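Local coordinates for NOL1/NOP2/sun family protein (Enterococcus faecium, PDB 3M4X), which probably methylates ribosomal RNA, using a methyltransferase domain joined to a PUA-like RNA-binding domain, at residues I179-P184 / L230-C235. Numbering follows the deposited sequence.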
loop_
_atom_site.group_PDB
_atom_site.type_symbol
_atom_site.label_atom_id
_atom_site.label_comp_id
_atom_site.label_asym_id
_atom_site.label_seq_id
_atom_site.Cartn_x
_atom_site.Cartn_y
_atom_site.Cartn_z
ATOM N N ILE A 179 0.529 -0.753 13.510
ATOM C CA ILE A 179 -0.662 -0.254 12.846
ATOM C C ILE A 179 -0.441 1.138 12.274
ATOM O O ILE A 179 0.053 2.034 12.953
ATOM C CB ILE A 179 -1.887 -0.239 13.794
ATOM C CG1 ILE A 179 -2.160 -1.637 14.363
ATOM C CG2 ILE A 179 -3.120 0.313 13.070
ATOM C CD1 ILE A 179 -3.369 -1.688 15.318
ATOM N N VAL A 180 -0.822 1.309 11.019
ATOM C CA VAL A 180 -0.714 2.583 10.359
ATOM C C VAL A 180 -2.108 3.136 10.139
ATOM O O VAL A 180 -2.958 2.505 9.498
ATOM C CB VAL A 180 -0.004 2.454 9.008
ATOM C CG1 VAL A 180 -0.031 3.774 8.265
ATOM C CG2 VAL A 180 1.417 1.960 9.211
ATOM N N VAL A 181 -2.327 4.324 10.683
ATOM C CA VAL A 181 -3.578 5.041 10.548
ATOM C C VAL A 181 -3.331 6.348 9.793
ATOM O O VAL A 181 -2.909 7.350 10.375
ATOM C CB VAL A 181 -4.162 5.378 11.931
ATOM C CG1 VAL A 181 -5.520 6.077 11.784
ATOM C CG2 VAL A 181 -4.288 4.119 12.772
ATOM N N ASP A 182 -3.571 6.317 8.492
ATOM C CA ASP A 182 -3.528 7.519 7.672
ATOM C C ASP A 182 -4.962 8.039 7.669
ATOM O O ASP A 182 -5.772 7.669 6.838
ATOM C CB ASP A 182 -3.031 7.145 6.276
ATOM C CG ASP A 182 -3.104 8.290 5.283
ATOM O OD1 ASP A 182 -2.801 9.454 5.635
ATOM O OD2 ASP A 182 -3.462 7.998 4.125
ATOM N N ALA A 183 -5.273 8.877 8.649
ATOM C CA ALA A 183 -6.654 9.206 8.980
ATOM C C ALA A 183 -7.323 10.140 7.997
ATOM O O ALA A 183 -6.700 11.077 7.503
ATOM C CB ALA A 183 -6.724 9.800 10.375
ATOM N N PRO A 184 -8.612 9.897 7.724
ATOM C CA PRO A 184 -9.358 10.901 6.963
ATOM C C PRO A 184 -9.192 12.200 7.709
ATOM O O PRO A 184 -9.262 12.207 8.948
ATOM C CB PRO A 184 -10.818 10.429 7.073
ATOM C CG PRO A 184 -10.743 8.982 7.486
ATOM C CD PRO A 184 -9.480 8.852 8.289
ATOM N N LEU A 230 2.162 2.259 16.803
ATOM C CA LEU A 230 1.117 2.968 16.099
ATOM C C LEU A 230 1.730 4.126 15.349
ATOM O O LEU A 230 2.422 4.969 15.931
ATOM C CB LEU A 230 0.115 3.527 17.097
ATOM C CG LEU A 230 -0.867 4.537 16.524
ATOM C CD1 LEU A 230 -1.793 3.844 15.554
ATOM C CD2 LEU A 230 -1.639 5.144 17.654
ATOM N N ILE A 231 1.483 4.160 14.048
ATOM C CA ILE A 231 1.879 5.288 13.239
ATOM C C ILE A 231 0.614 6.043 12.810
ATOM O O ILE A 231 -0.276 5.465 12.176
ATOM C CB ILE A 231 2.709 4.857 12.011
ATOM C CG1 ILE A 231 4.099 4.350 12.424
ATOM C CG2 ILE A 231 2.868 6.030 11.045
ATOM C CD1 ILE A 231 4.152 2.898 12.886
ATOM N N TYR A 232 0.532 7.321 13.184
ATOM C CA TYR A 232 -0.603 8.180 12.829
ATOM C C TYR A 232 -0.193 9.264 11.849
ATOM O O TYR A 232 0.846 9.907 12.010
ATOM C CB TYR A 232 -1.177 8.854 14.074
ATOM C CG TYR A 232 -2.275 9.871 13.800
ATOM C CD1 TYR A 232 -3.554 9.458 13.473
ATOM C CD2 TYR A 232 -2.030 11.243 13.888
ATOM C CE1 TYR A 232 -4.566 10.366 13.243
ATOM C CE2 TYR A 232 -3.043 12.176 13.654
ATOM C CZ TYR A 232 -4.315 11.727 13.339
ATOM O OH TYR A 232 -5.350 12.619 13.102
ATOM N N SER A 233 -1.022 9.489 10.841
ATOM C CA SER A 233 -0.675 10.472 9.828
ATOM C C SER A 233 -1.883 11.154 9.243
ATOM O O SER A 233 -3.012 10.651 9.299
ATOM C CB SER A 233 0.123 9.843 8.700
ATOM O OG SER A 233 -0.751 9.210 7.782
ATOM N N THR A 234 -1.616 12.293 8.626
ATOM C CA THR A 234 -2.671 13.140 8.147
ATOM C C THR A 234 -2.117 13.970 6.989
ATOM O O THR A 234 -0.915 14.216 6.925
ATOM C CB THR A 234 -3.147 14.005 9.333
ATOM O OG1 THR A 234 -4.511 13.691 9.647
ATOM C CG2 THR A 234 -2.963 15.466 9.051
ATOM N N CYS A 235 -2.971 14.366 6.052
ATOM C CA CYS A 235 -2.529 15.265 4.990
ATOM C C CYS A 235 -3.138 16.651 5.185
ATOM O O CYS A 235 -3.641 17.268 4.257
ATOM C CB CYS A 235 -2.836 14.697 3.597
ATOM S SG CYS A 235 -4.583 14.397 3.261
#
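Val181 sends its backbone N-H almost straight into Ile231 O (2.8 Å, 179° at the hydrogen), while Ile179 O accepts Ile231 N at the same length. Ile231 thus bonds to the residues either side of its partner Val180, the parallel pattern, and strands 179-182 and 230-234 run only 12° apart in direction. Farther on the bonds bend: Ser233 N reaches Val181 O with 151° at the hydrogen, and Ala183 N meets Ser233 O with the donor tilted from the carbonyl plane.

Carbon packs most closely on carbon on the face of Val181, Leu230 and Tyr232. Leu230 CG stands anti to its backbone N (chi1 168°), and CD1 leans across to Val181 CG2 at 3.7 Å; the branched, apolar ends suit this buried face. Beyond them Ala183, small enough to fit beside an aromatic ring, sets CB 3.6 Å from Tyr232 CE1, approaching obliquely. The Tyr232 hydroxyl is satisfied by Glu241 O.

On the other face Val180 CG2 stays 4.2 Å from Ile231 CB, and toward the C-terminal ends of both strands polar groups take over. The short Ser233 side chain lets OG make a weak bond to Asp182 OD1 (3.0 Å); this carboxylate is partly exposed, and its OD2 forms a long, weak ion pair with Lys119.

The strands are neighbours in the Rossmann-like methyltransferase sheet, joined by a beta-alpha-beta crossover whose connection includes helix 205-222, which packs on Val181 and Tyr232. Helix 95-101 lies against Val180 and Ile231 on the other face, while strands 108-111 and 295-302 flank the pair.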